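Local coordinates for protein Cyclo(L-tyrosyl-L-tyrosyl) synthase (Mycobacterium tuberculosis, PDB 2X9Q) that probably joins two tyrosines delivered by tyrosyl-tRNA into cyclo(L-tyrosyl-L-tyrosyl), an intermediate on the way to mycocyclosin, without using ATP, at residues Q74-E79 with V246-N251. Sequence-based numbering, arbitrary orientation.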
loop_
_atom_site.group_PDB
_atom_site.type_symbol
_atom_site.label_atom_id
_atom_site.label_comp_id
_atom_site.label_asym_id
_atom_site.label_seq_id
_atom_site.Cartn_x
_atom_site.Cartn_y
_atom_site.Cartn_z
ATOM N N GLN A 74 0.800 15.627 5.124
ATOM C CA GLN A 74 1.939 16.441 4.715
ATOM C C GLN A 74 2.893 16.723 5.837
ATOM O O GLN A 74 4.107 16.854 5.595
ATOM C CB GLN A 74 1.464 17.727 4.101
ATOM C CG GLN A 74 2.619 18.659 3.649
ATOM C CD GLN A 74 2.114 19.980 3.311
ATOM O OE1 GLN A 74 2.248 20.907 4.127
ATOM N NE2 GLN A 74 1.481 20.126 2.094
ATOM N N ILE A 75 2.363 16.904 7.066
ATOM C CA ILE A 75 3.217 16.998 8.233
ATOM C C ILE A 75 4.058 15.733 8.387
ATOM O O ILE A 75 5.283 15.788 8.682
ATOM C CB ILE A 75 2.368 17.281 9.531
ATOM C CG1 ILE A 75 1.839 18.747 9.466
ATOM C CG2 ILE A 75 3.266 17.086 10.748
ATOM C CD1 ILE A 75 0.926 19.011 10.494
ATOM N N ILE A 76 3.416 14.557 8.234
ATOM C CA ILE A 76 4.193 13.301 8.356
ATOM C C ILE A 76 5.311 13.139 7.287
ATOM O O ILE A 76 6.429 12.650 7.580
ATOM C CB ILE A 76 3.161 12.130 8.341
ATOM C CG1 ILE A 76 2.407 12.142 9.705
ATOM C CG2 ILE A 76 3.874 10.831 8.105
ATOM C CD1 ILE A 76 0.994 11.284 9.725
ATOM N N HIS A 77 4.998 13.536 6.064
ATOM C CA HIS A 77 5.967 13.549 4.994
ATOM C C HIS A 77 7.156 14.399 5.421
ATOM O O HIS A 77 8.300 13.956 5.288
ATOM C CB HIS A 77 5.345 14.200 3.748
ATOM C CG HIS A 77 6.290 14.329 2.573
ATOM N ND1 HIS A 77 6.157 15.333 1.646
ATOM C CD2 HIS A 77 7.434 13.654 2.238
ATOM C CE1 HIS A 77 7.110 15.221 0.728
ATOM N NE2 HIS A 77 7.939 14.252 1.097
ATOM N N THR A 78 6.890 15.627 5.895
ATOM C CA THR A 78 7.955 16.526 6.410
ATOM C C THR A 78 8.728 15.973 7.608
ATOM O O THR A 78 9.911 16.248 7.747
ATOM C CB THR A 78 7.310 17.937 6.790
ATOM O OG1 THR A 78 6.683 18.409 5.615
ATOM C CG2 THR A 78 8.394 18.928 7.162
ATOM N N GLU A 79 8.093 15.215 8.511
ATOM C CA GLU A 79 8.848 14.600 9.567
ATOM C C GLU A 79 9.978 13.668 8.987
ATOM O O GLU A 79 11.009 13.466 9.635
ATOM C CB GLU A 79 7.967 13.725 10.443
ATOM C CG GLU A 79 6.792 14.436 11.087
ATOM C CD GLU A 79 7.190 15.120 12.412
ATOM O OE1 GLU A 79 6.485 14.955 13.393
ATOM O OE2 GLU A 79 8.264 15.744 12.468
ATOM N N VAL A 246 8.255 2.625 14.141
ATOM C CA VAL A 246 8.891 3.843 13.680
ATOM C C VAL A 246 7.992 5.004 14.225
ATOM O O VAL A 246 6.876 4.741 14.651
ATOM C CB VAL A 246 8.978 3.877 12.141
ATOM C CG1 VAL A 246 10.034 2.791 11.662
ATOM C CG2 VAL A 246 7.569 3.644 11.533
ATOM N N PRO A 247 8.517 6.237 14.313
ATOM C CA PRO A 247 7.711 7.309 14.940
ATOM C C PRO A 247 6.472 7.693 14.110
ATOM O O PRO A 247 5.399 7.998 14.676
ATOM C CB PRO A 247 8.717 8.535 14.996
ATOM C CG PRO A 247 10.087 7.806 15.170
ATOM C CD PRO A 247 9.975 6.565 14.277
ATOM N N SER A 248 6.628 7.705 12.778
ATOM C CA SER A 248 5.490 8.042 11.902
ATOM C C SER A 248 5.817 7.423 10.566
ATOM O O SER A 248 6.974 6.996 10.339
ATOM C CB SER A 248 5.335 9.529 11.757
ATOM O OG SER A 248 6.432 10.140 11.105
ATOM N N SER A 249 4.847 7.348 9.666
ATOM C CA SER A 249 5.207 6.712 8.403
ATOM C C SER A 249 4.283 7.217 7.326
ATOM O O SER A 249 3.067 7.389 7.592
ATOM C CB SER A 249 5.158 5.135 8.508
ATOM O OG SER A 249 5.406 4.581 7.170
ATOM N N LEU A 250 4.830 7.420 6.120
ATOM C CA LEU A 250 4.053 7.805 4.972
ATOM C C LEU A 250 3.925 6.612 4.012
ATOM O O LEU A 250 4.931 6.146 3.483
ATOM C CB LEU A 250 4.780 8.949 4.196
ATOM C CG LEU A 250 4.002 9.692 3.172
ATOM C CD1 LEU A 250 2.765 10.504 3.821
ATOM C CD2 LEU A 250 4.962 10.671 2.564
ATOM N N ASN A 251 2.692 6.174 3.751
ATOM C CA ASN A 251 2.472 5.011 2.893
ATOM C C ASN A 251 2.271 5.504 1.460
ATOM O O ASN A 251 1.341 6.299 1.175
ATOM C CB ASN A 251 1.293 4.176 3.453
ATOM C CG ASN A 251 1.250 2.789 2.776
ATOM O OD1 ASN A 251 1.444 2.712 1.571
ATOM N ND2 ASN A 251 0.964 1.751 3.519
HETATM O O HOH W 1 7.605 10.336 8.319
#
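Ser248 meets Ile76 and Glu79 just before strand 249-253 begins. Its CB points toward helix 71-79, and its OG lies 4.0 Å from Ile76 CG2 and equally far from Glu79 CB. A water bridges the same two segments. It donates to Ile76 O at 2.7 Å and to Ser248 OG at 3.0 Å. This supplies a polar link where no direct hydrogen bond joins segments 74-79 and 246-251. The OG is also hydrogen-bonded to Asp81, in the short link between helix 71-79 and strand 82-87.

Ser249 meets the helix through its backbone. Ile76 CG2 sits 3.6 Å from Ser249 O. This methyl is anti to the backbone N of Ile76, with CG1 anti to the carbonyl carbon (chi1 -72°). The CB of Ser249 points away from the helix, and its OG is hydrogen-bonded to His82.

Leu250 turns back toward the helix and carries the apolar part of the contact. Its CB lies 4.4 Å from Ile76 CG2. Its CD2 touches His77 CB at 3.7 Å and approaches the imidazole obliquely, near the ring atom His77 CD2. His77 NE2 is hydrogen-bonded to Gln61 of strand 59-61.

The axes of segments 74-79 and 249-251 cross at -117° and come within 7.6 Å. Strand 249-253 runs parallel to its neighbours 82-87 and 276-283. The contact packs helix 71-79 on the parallel part of the mixed sheet of a Rossmann-like fold, consistent with the HUP clan and the kinship of cyclodipeptide synthases to class I aminoacyl-tRNA synthetases.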